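Local coordinates for protein URE2 (PDB 4EXJ) that is of unknown function but belongs to the glutathione S-transferase superfamily and, as a URE2-like protein, may act as a transferase or in transcription regulation, at residues F145-L150 / F192-K197; R153-G158 / E196-R201. One frame throughout, in Å; residues are numbered along the deposited sequence.

Contact 1. Residues F145-L150 / F192-K197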
ATOM      1  N   PHE B 145       8.045  -6.302  13.096  1.00 23.15           N
ATOM      2  CA  PHE B 145       7.821  -7.116  11.915  1.00 26.91           C
ATOM      3  C   PHE B 145       9.108  -7.290  11.118  1.00 23.48           C
ATOM      4  O   PHE B 145       9.447  -8.392  10.687  1.00 23.86           O
ATOM      5  CB  PHE B 145       6.767  -6.456  11.027  1.00 24.00           C
ATOM      6  CG  PHE B 145       6.576  -7.147   9.715  1.00 25.09           C
ATOM      7  CD1 PHE B 145       5.789  -8.281   9.639  1.00 28.19           C
ATOM      8  CD2 PHE B 145       7.185  -6.675   8.569  1.00 25.24           C
ATOM      9  CE1 PHE B 145       5.606  -8.926   8.425  1.00 34.91           C
ATOM     10  CE2 PHE B 145       7.028  -7.317   7.365  1.00 26.63           C
ATOM     11  CZ  PHE B 145       6.222  -8.441   7.289  1.00 35.45           C
ATOM     12  N   MET B 146       9.833  -6.188  10.901  1.00 22.11           N
ATOM     13  CA  MET B 146      11.034  -6.241  10.094  1.00 22.55           C
ATOM     14  C   MET B 146      12.087  -7.096  10.795  1.00 23.08           C
ATOM     15  O   MET B 146      12.825  -7.840  10.150  1.00 26.20           O
ATOM     16  CB  MET B 146      11.575  -4.833   9.810  1.00 25.21           C
ATOM     17  CG  MET B 146      10.633  -4.020   8.909  1.00 22.81           C
ATOM     18  SD  MET B 146      11.099  -2.259   8.869  1.00 24.75           S
ATOM     19  CE  MET B 146      12.608  -2.274   7.949  1.00 26.62           C
ATOM     20  N   GLU B 147      12.119  -6.983  12.112  1.00 23.31           N
ATOM     21  CA  GLU B 147      13.112  -7.708  12.891  1.00 25.90           C
ATOM     22  C   GLU B 147      12.897  -9.203  12.712  1.00 31.97           C
ATOM     23  O   GLU B 147      13.856  -9.959  12.519  1.00 29.37           O
ATOM     24  CB  GLU B 147      12.999  -7.299  14.353  1.00 25.22           C
ATOM     25  CG  GLU B 147      14.008  -8.004  15.259  1.00 32.66           C
ATOM     26  CD  GLU B 147      15.397  -7.391  15.165  1.00 41.18           C
ATOM     27  OE1 GLU B 147      15.583  -6.412  14.423  1.00 35.15           O
ATOM     28  OE2 GLU B 147      16.323  -7.878  15.841  1.00 32.52           O
ATOM     29  N   THR B 148      11.634  -9.607  12.751  1.00 25.23           N
ATOM     30  CA  THR B 148      11.233 -11.005  12.562  1.00 31.53           C
ATOM     31  C   THR B 148      11.540 -11.474  11.146  1.00 31.53           C
ATOM     32  O   THR B 148      12.130 -12.542  10.950  1.00 31.44           O
ATOM     33  CB  THR B 148       9.719 -11.220  12.888  1.00 29.61           C
ATOM     34  OG1 THR B 148       9.481 -11.013  14.292  1.00 30.31           O
ATOM     35  CG2 THR B 148       9.287 -12.656  12.520  1.00 30.07           C
ATOM     36  N   LYS B 149      11.153 -10.675  10.149  1.00 28.25           N
ATOM     37  CA  LYS B 149      11.381 -11.025   8.750  1.00 29.40           C
ATOM     38  C   LYS B 149      12.851 -11.202   8.430  1.00 30.97           C
ATOM     39  O   LYS B 149      13.214 -12.024   7.588  1.00 31.44           O
ATOM     40  CB  LYS B 149      10.796  -9.977   7.787  1.00 29.33           C
ATOM     41  CG  LYS B 149       9.294  -9.867   7.825  1.00 36.34           C
ATOM     42  CD  LYS B 149       8.634 -11.227   7.599  1.00 38.56           C
ATOM     43  CE  LYS B 149       8.647 -11.615   6.139  1.00 38.46           C
ATOM     44  NZ  LYS B 149       7.742 -12.791   5.890  1.00 43.72           N
ATOM     45  N   LEU B 150      13.693 -10.412   9.085  1.00 27.99           N
ATOM     46  CA  LEU B 150      15.109 -10.374   8.772  1.00 25.04           C
ATOM     47  C   LEU B 150      15.888 -11.425   9.576  1.00 35.99           C
ATOM     48  O   LEU B 150      17.078 -11.609   9.362  1.00 34.06           O
ATOM     49  CB  LEU B 150      15.668  -8.968   9.014  1.00 26.64           C
ATOM     50  CG  LEU B 150      15.268  -7.983   7.906  1.00 26.39           C
ATOM     51  CD1 LEU B 150      15.649  -6.542   8.292  1.00 26.67           C
ATOM     52  CD2 LEU B 150      15.869  -8.374   6.559  1.00 31.11           C
ATOM     53  N   PHE B 192      16.286  -3.490  18.007  1.00 32.45           N
ATOM     54  CA  PHE B 192      16.029  -4.112  16.707  1.00 27.95           C
ATOM     55  C   PHE B 192      17.334  -4.348  15.946  1.00 30.30           C
ATOM     56  O   PHE B 192      17.602  -3.752  14.886  1.00 28.23           O
ATOM     57  CB  PHE B 192      15.029  -3.261  15.890  1.00 26.59           C
ATOM     58  CG  PHE B 192      13.740  -2.974  16.614  1.00 23.24           C
ATOM     59  CD1 PHE B 192      12.746  -3.957  16.719  1.00 23.49           C
ATOM     60  CD2 PHE B 192      13.494  -1.722  17.189  1.00 25.71           C
ATOM     61  CE1 PHE B 192      11.570  -3.709  17.368  1.00 26.79           C
ATOM     62  CE2 PHE B 192      12.284  -1.470  17.846  1.00 26.88           C
ATOM     63  CZ  PHE B 192      11.326  -2.477  17.943  1.00 26.29           C
ATOM     64  N   PRO B 193      18.188  -5.226  16.486  1.00 29.92           N
ATOM     65  CA  PRO B 193      19.529  -5.415  15.928  1.00 31.69           C
ATOM     66  C   PRO B 193      19.555  -5.987  14.515  1.00 29.15           C
ATOM     67  O   PRO B 193      20.433  -5.633  13.739  1.00 30.74           O
ATOM     68  CB  PRO B 193      20.194  -6.395  16.922  1.00 33.51           C
ATOM     69  CG  PRO B 193      19.060  -7.000  17.686  1.00 34.02           C
ATOM     70  CD  PRO B 193      18.020  -5.926  17.773  1.00 32.71           C
ATOM     71  N   ASN B 194      18.601  -6.849  14.176  1.00 29.75           N
ATOM     72  CA  ASN B 194      18.533  -7.360  12.816  1.00 29.65           C
ATOM     73  C   ASN B 194      18.245  -6.236  11.817  1.00 26.06           C
ATOM     74  O   ASN B 194      18.825  -6.215  10.728  1.00 26.85           O
ATOM     75  CB  ASN B 194      17.454  -8.425  12.656  1.00 29.63           C
ATOM     76  CG  ASN B 194      17.717  -9.675  13.475  1.00 46.09           C
ATOM     77  OD1 ASN B 194      18.832  -9.918  13.929  1.00 37.86           O
ATOM     78  ND2 ASN B 194      16.679 -10.485  13.650  1.00 37.55           N
ATOM     79  N   VAL B 195      17.322  -5.341  12.179  1.00 27.74           N
ATOM     80  CA  VAL B 195      16.990  -4.243  11.270  1.00 26.53           C
ATOM     81  C   VAL B 195      18.168  -3.294  11.147  1.00 27.35           C
ATOM     82  O   VAL B 195      18.478  -2.817  10.065  1.00 24.94           O
ATOM     83  CB  VAL B 195      15.726  -3.494  11.702  1.00 24.11           C
ATOM     84  CG1 VAL B 195      15.369  -2.406  10.641  1.00 26.42           C
ATOM     85  CG2 VAL B 195      14.580  -4.498  11.926  1.00 25.66           C
ATOM     86  N   GLU B 196      18.855  -3.026  12.255  1.00 25.57           N
ATOM     87  CA  GLU B 196      20.033  -2.166  12.168  1.00 25.99           C
ATOM     88  C   GLU B 196      21.107  -2.751  11.254  1.00 26.59           C
ATOM     89  O   GLU B 196      21.681  -2.045  10.421  1.00 26.82           O
ATOM     90  CB  GLU B 196      20.617  -1.904  13.553  1.00 24.76           C
ATOM     91  CG  GLU B 196      21.919  -1.088  13.492  1.00 31.14           C
ATOM     92  CD  GLU B 196      21.699   0.399  13.208  1.00 37.01           C
ATOM     93  OE1 GLU B 196      20.537   0.874  13.260  1.00 33.11           O
ATOM     94  OE2 GLU B 196      22.705   1.104  12.964  1.00 38.18           O
ATOM     95  N   LYS B 197      21.384  -4.037  11.420  1.00 26.13           N
ATOM     96  CA  LYS B 197      22.435  -4.690  10.660  1.00 28.22           C
ATOM     97  C   LYS B 197      22.067  -4.673   9.180  1.00 29.50           C
ATOM     98  O   LYS B 197      22.879  -4.379   8.317  1.00 27.98           O
ATOM     99  CB  LYS B 197      22.594  -6.128  11.138  1.00 29.69           C
ATOM    100  CG  LYS B 197      23.765  -6.857  10.523  1.00 44.46           C
ATOM    101  CD  LYS B 197      24.206  -8.022  11.412  1.00 57.92           C
ATOM    102  CE  LYS B 197      23.080  -9.028  11.607  1.00 64.09           C
ATOM    103  NZ  LYS B 197      22.707  -9.706  10.326  1.00 66.08           N
TER
HETATM  104  O   HOH W   1      19.457 -10.756  10.268  1.00 49.49           O
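The carboxylate of E147 takes hold of the first turn of helix 193-203. E147 OE2 accepts N194 N at 3.0 Å, and E147 OE1 accepts V195 N, also at 3.0 Å. Both amides come to the syn side of the carboxylate, somewhat out of its plane. N-H groups in the first turn of a helix normally lack a carbonyl partner within the helix; here one side chain takes two. CG of E147 lies anti to the backbone N, and a bend at chi2 then turns the carboxylate over this helix start. The positive end of the helix dipole would be expected to stabilise its negative charge. F192 occupies the N-cap position and has no acceptor in its side chain, so E147 supplies them from helix 129-149. Both helices belong to the all-helical C-terminal domain of the glutathione S-transferase fold; their short segments cross at 77°, with axes 8.1 Å apart.

N194 ND2 donates to E147 O at 3.1 Å, almost straight at 174°, and that oxygen lies in the plane of the N194 amide. The same amide stacks on the E147 carboxylate, with the two planes 9° apart. E147 CB meets the edge of the F192 ring, while P193 CD lies against E147 OE2. Deeper in, M146 CB packs on V195 CG2 at 3.7 Å, and L150 CD1 reaches V195 CA. At the outer side a water donates to L150 O at 2.7 Å and weakly accepts from K197 NZ.

Contact 2. Residues R153-G158 / E196-R201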
ATOM      1  N   ARG B 153      18.582 -13.869   7.949  1.00 39.28           N
ATOM      2  CA  ARG B 153      18.884 -13.515   6.566  1.00 38.73           C
ATOM      3  C   ARG B 153      19.587 -12.181   6.415  1.00 35.97           C
ATOM      4  O   ARG B 153      19.616 -11.367   7.339  1.00 38.70           O
ATOM      5  CB  ARG B 153      17.620 -13.516   5.717  1.00 42.76           C
ATOM      6  CG  ARG B 153      16.417 -12.933   6.397  1.00 48.57           C
ATOM      7  CD  ARG B 153      15.190 -13.293   5.586  1.00 53.16           C
ATOM      8  NE  ARG B 153      15.526 -13.248   4.173  1.00 59.70           N
ATOM      9  CZ  ARG B 153      14.831 -13.845   3.215  1.00 60.61           C
ATOM     10  NH1 ARG B 153      13.743 -14.545   3.521  1.00 45.24           N
ATOM     11  NH2 ARG B 153      15.230 -13.738   1.953  1.00 48.59           N
ATOM     12  N   ASP B 154      20.146 -11.968   5.234  1.00 31.95           N
ATOM     13  CA  ASP B 154      20.849 -10.725   4.940  1.00 27.55           C
ATOM     14  C   ASP B 154      19.909  -9.716   4.307  1.00 30.81           C
ATOM     15  O   ASP B 154      20.032  -8.510   4.542  1.00 29.13           O
ATOM     16  CB  ASP B 154      22.001 -10.982   3.987  1.00 33.24           C
ATOM     17  CG  ASP B 154      23.228 -11.512   4.702  1.00 44.33           C
ATOM     18  OD1 ASP B 154      23.191 -11.606   5.946  1.00 38.54           O
ATOM     19  OD2 ASP B 154      24.216 -11.811   4.013  1.00 42.54           O
ATOM     20  N   TRP B 155      19.000 -10.222   3.489  1.00 28.62           N
ATOM     21  CA  TRP B 155      18.110  -9.363   2.694  1.00 26.78           C
ATOM     22  C   TRP B 155      16.651  -9.764   2.861  1.00 28.06           C
ATOM     23  O   TRP B 155      16.342 -10.851   3.364  1.00 27.94           O
ATOM     24  CB  TRP B 155      18.486  -9.432   1.228  1.00 26.41           C
ATOM     25  CG  TRP B 155      19.933  -9.143   0.962  1.00 26.28           C
ATOM     26  CD1 TRP B 155      20.895 -10.053   0.570  1.00 32.46           C
ATOM     27  CD2 TRP B 155      20.597  -7.883   1.081  1.00 26.36           C
ATOM     28  NE1 TRP B 155      22.108  -9.415   0.407  1.00 32.97           N
ATOM     29  CE2 TRP B 155      21.955  -8.087   0.728  1.00 36.64           C
ATOM     30  CE3 TRP B 155      20.180  -6.596   1.446  1.00 25.56           C
ATOM     31  CZ2 TRP B 155      22.891  -7.050   0.732  1.00 31.09           C
ATOM     32  CZ3 TRP B 155      21.118  -5.575   1.454  1.00 31.65           C
ATOM     33  CH2 TRP B 155      22.452  -5.804   1.092  1.00 33.79           C
ATOM     34  N   PHE B 156      15.736  -8.883   2.440  1.00 23.77           N
ATOM     35  CA  PHE B 156      14.325  -9.166   2.659  1.00 26.60           C
ATOM     36  C   PHE B 156      13.803 -10.341   1.856  1.00 22.65           C
ATOM     37  O   PHE B 156      12.999 -11.116   2.373  1.00 29.04           O
ATOM     38  CB  PHE B 156      13.459  -7.924   2.387  1.00 21.96           C
ATOM     39  CG  PHE B 156      13.256  -7.068   3.613  1.00 22.95           C
ATOM     40  CD1 PHE B 156      12.355  -7.436   4.599  1.00 26.18           C
ATOM     41  CD2 PHE B 156      14.024  -5.925   3.799  1.00 22.61           C
ATOM     42  CE1 PHE B 156      12.174  -6.643   5.742  1.00 26.42           C
ATOM     43  CE2 PHE B 156      13.868  -5.147   4.946  1.00 23.28           C
ATOM     44  CZ  PHE B 156      12.949  -5.506   5.912  1.00 26.01           C
ATOM     45  N   VAL B 157      14.277 -10.467   0.623  1.00 25.88           N
ATOM     46  CA  VAL B 157      13.766 -11.479  -0.297  1.00 25.69           C
ATOM     47  C   VAL B 157      14.920 -12.181  -0.994  1.00 30.02           C
ATOM     48  O   VAL B 157      15.807 -11.542  -1.562  1.00 28.23           O
ATOM     49  CB  VAL B 157      12.825 -10.856  -1.373  1.00 26.21           C
ATOM     50  CG1 VAL B 157      12.285 -11.932  -2.313  1.00 29.92           C
ATOM     51  CG2 VAL B 157      11.652 -10.098  -0.700  1.00 29.74           C
ATOM     52  N   GLY B 158      14.899 -13.506  -0.969  1.00 29.60           N
ATOM     53  CA  GLY B 158      15.909 -14.246  -1.715  1.00 29.57           C
ATOM     54  C   GLY B 158      17.282 -14.044  -1.110  1.00 31.31           C
ATOM     55  O   GLY B 158      17.409 -13.898   0.099  1.00 35.28           O
ATOM     56  N   GLU B 196      18.855  -3.026  12.255  1.00 25.57           N
ATOM     57  CA  GLU B 196      20.033  -2.166  12.168  1.00 25.99           C
ATOM     58  C   GLU B 196      21.107  -2.751  11.254  1.00 26.59           C
ATOM     59  O   GLU B 196      21.681  -2.045  10.421  1.00 26.82           O
ATOM     60  CB  GLU B 196      20.617  -1.904  13.553  1.00 24.76           C
ATOM     61  CG  GLU B 196      21.919  -1.088  13.492  1.00 31.14           C
ATOM     62  CD  GLU B 196      21.699   0.399  13.208  1.00 37.01           C
ATOM     63  OE1 GLU B 196      20.537   0.874  13.260  1.00 33.11           O
ATOM     64  OE2 GLU B 196      22.705   1.104  12.964  1.00 38.18           O
ATOM     65  N   LYS B 197      21.384  -4.037  11.420  1.00 26.13           N
ATOM     66  CA  LYS B 197      22.435  -4.690  10.660  1.00 28.22           C
ATOM     67  C   LYS B 197      22.067  -4.673   9.180  1.00 29.50           C
ATOM     68  O   LYS B 197      22.879  -4.379   8.317  1.00 27.98           O
ATOM     69  CB  LYS B 197      22.594  -6.128  11.138  1.00 29.69           C
ATOM     70  CG  LYS B 197      23.765  -6.857  10.523  1.00 44.46           C
ATOM     71  CD  LYS B 197      24.206  -8.022  11.412  1.00 57.92           C
ATOM     72  CE  LYS B 197      23.080  -9.028  11.607  1.00 64.09           C
ATOM     73  NZ  LYS B 197      22.707  -9.706  10.326  1.00 66.08           N
ATOM     74  N   TRP B 198      20.808  -4.976   8.905  1.00 27.61           N
ATOM     75  CA  TRP B 198      20.324  -4.936   7.549  1.00 24.75           C
ATOM     76  C   TRP B 198      20.388  -3.509   6.964  1.00 25.14           C
ATOM     77  O   TRP B 198      20.779  -3.328   5.818  1.00 25.90           O
ATOM     78  CB  TRP B 198      18.883  -5.471   7.468  1.00 26.10           C
ATOM     79  CG  TRP B 198      18.233  -4.978   6.203  1.00 21.82           C
ATOM     80  CD1 TRP B 198      18.296  -5.564   4.972  1.00 24.80           C
ATOM     81  CD2 TRP B 198      17.470  -3.761   6.030  1.00 26.22           C
ATOM     82  NE1 TRP B 198      17.627  -4.786   4.040  1.00 23.21           N
ATOM     83  CE2 TRP B 198      17.107  -3.686   4.668  1.00 23.00           C
ATOM     84  CE3 TRP B 198      17.068  -2.739   6.891  1.00 26.27           C
ATOM     85  CZ2 TRP B 198      16.351  -2.622   4.137  1.00 25.24           C
ATOM     86  CZ3 TRP B 198      16.299  -1.669   6.364  1.00 24.00           C
ATOM     87  CH2 TRP B 198      15.962  -1.627   4.999  1.00 25.91           C
ATOM     88  N   PHE B 199      19.995  -2.499   7.734  1.00 24.21           N
ATOM     89  CA  PHE B 199      20.046  -1.150   7.207  1.00 22.22           C
ATOM     90  C   PHE B 199      21.474  -0.774   6.798  1.00 24.56           C
ATOM     91  O   PHE B 199      21.708  -0.213   5.726  1.00 26.23           O
ATOM     92  CB  PHE B 199      19.475  -0.111   8.181  1.00 22.10           C
ATOM     93  CG  PHE B 199      19.523   1.290   7.638  1.00 25.35           C
ATOM     94  CD1 PHE B 199      18.691   1.658   6.590  1.00 26.24           C
ATOM     95  CD2 PHE B 199      20.431   2.221   8.135  1.00 27.59           C
ATOM     96  CE1 PHE B 199      18.731   2.936   6.073  1.00 26.42           C
ATOM     97  CE2 PHE B 199      20.483   3.503   7.622  1.00 28.74           C
ATOM     98  CZ  PHE B 199      19.625   3.860   6.574  1.00 28.42           C
ATOM     99  N   GLN B 200      22.427  -1.091   7.654  1.00 25.61           N
ATOM    100  CA  GLN B 200      23.807  -0.716   7.358  1.00 26.92           C
ATOM    101  C   GLN B 200      24.312  -1.402   6.090  1.00 27.27           C
ATOM    102  O   GLN B 200      25.033  -0.794   5.290  1.00 30.86           O
ATOM    103  CB  GLN B 200      24.716  -1.041   8.558  1.00 27.24           C
ATOM    104  CG  GLN B 200      24.427  -0.208   9.805  1.00 30.20           C
ATOM    105  CD  GLN B 200      24.606   1.289   9.596  1.00 33.13           C
ATOM    106  OE1 GLN B 200      25.326   1.727   8.703  1.00 35.99           O
ATOM    107  NE2 GLN B 200      23.953   2.076  10.426  1.00 36.35           N
ATOM    108  N   ARG B 201      23.941  -2.662   5.887  1.00 26.14           N
ATOM    109  CA  ARG B 201      24.388  -3.341   4.683  1.00 28.05           C
ATOM    110  C   ARG B 201      23.660  -2.835   3.450  1.00 26.10           C
ATOM    111  O   ARG B 201      24.228  -2.782   2.370  1.00 28.40           O
ATOM    112  CB  ARG B 201      24.324  -4.874   4.790  1.00 32.10           C
ATOM    113  CG  ARG B 201      22.962  -5.510   4.724  1.00 39.92           C
ATOM    114  CD  ARG B 201      23.120  -7.045   4.617  1.00 41.88           C
ATOM    115  NE  ARG B 201      23.664  -7.597   5.854  1.00 38.48           N
ATOM    116  CZ  ARG B 201      22.926  -7.992   6.890  1.00 46.78           C
ATOM    117  NH1 ARG B 201      21.589  -7.917   6.856  1.00 30.36           N
ATOM    118  NH2 ARG B 201      23.525  -8.461   7.978  1.00 45.42           N
TER
HETATM  119  O   HOH W   1      19.457 -10.756  10.268  1.00 49.49           O
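R201 lays its aliphatic chain over one face of the W155 ring. R201 CD stands 3.9 Å from the centroid of the W155 six-membered ring, a CH-pi contact over the face, and R201 CG meets W155 CH2. This joins the loop between helices 129-149 and 163-179 to helix 193-203, within the helical C-terminal domain of the glutathione S-transferase fold. CG of R201 sits between its backbone N and carbonyl carbon (chi1 74°), and a bend at chi3 brings the guanidinium back to D154.

There R201 NH1 donates to D154 O at 2.9 Å, with a bent N-H...O angle of 131°. The D154 carboxylate stacks over one guanidinium face. D154 OD1 is 3.8 Å from R201 NH2, a long salt bridge of charges alone, since no N-H points at the oxygen. K197 O lies over the opposite face.

F156 turns its ring edge to the face of the W198 indole, an edge-to-face pair with planes at 77°. F156 CE2 lies 3.6 Å from W198 CE2. The polar end of that indole is satisfied from helix 163-179: W198 NE1 bonds D165 OD1, the same oxygen that accepts the backbone N-H of F156. D165 therefore ties the loop and W198 together. At the indole edge, near its plane, D154 O approaches W198 CD1 at 3.4 Å.

Contacts 1 and 2 follow one another along helix 193-203, sharing E196 and K197, with centres about 8 Å apart. The start of the helix meets the end of helix 129-149, and its next turns meet the loop that follows. L150 joins the two: L150 CD1 is 3.5 Å from W198 CB and 3.7 Å from F156 CZ. M146 CE also packs on F156 CZ, at 3.8 Å. The water of contact 1 also donates to R153 O, at 3.0 Å, and so belongs to contact 2. On segment 145-150, F145 packs on A51 of the second subunit, and T148 and K149 pack on its P50, whereas contact 2 touches no other chain.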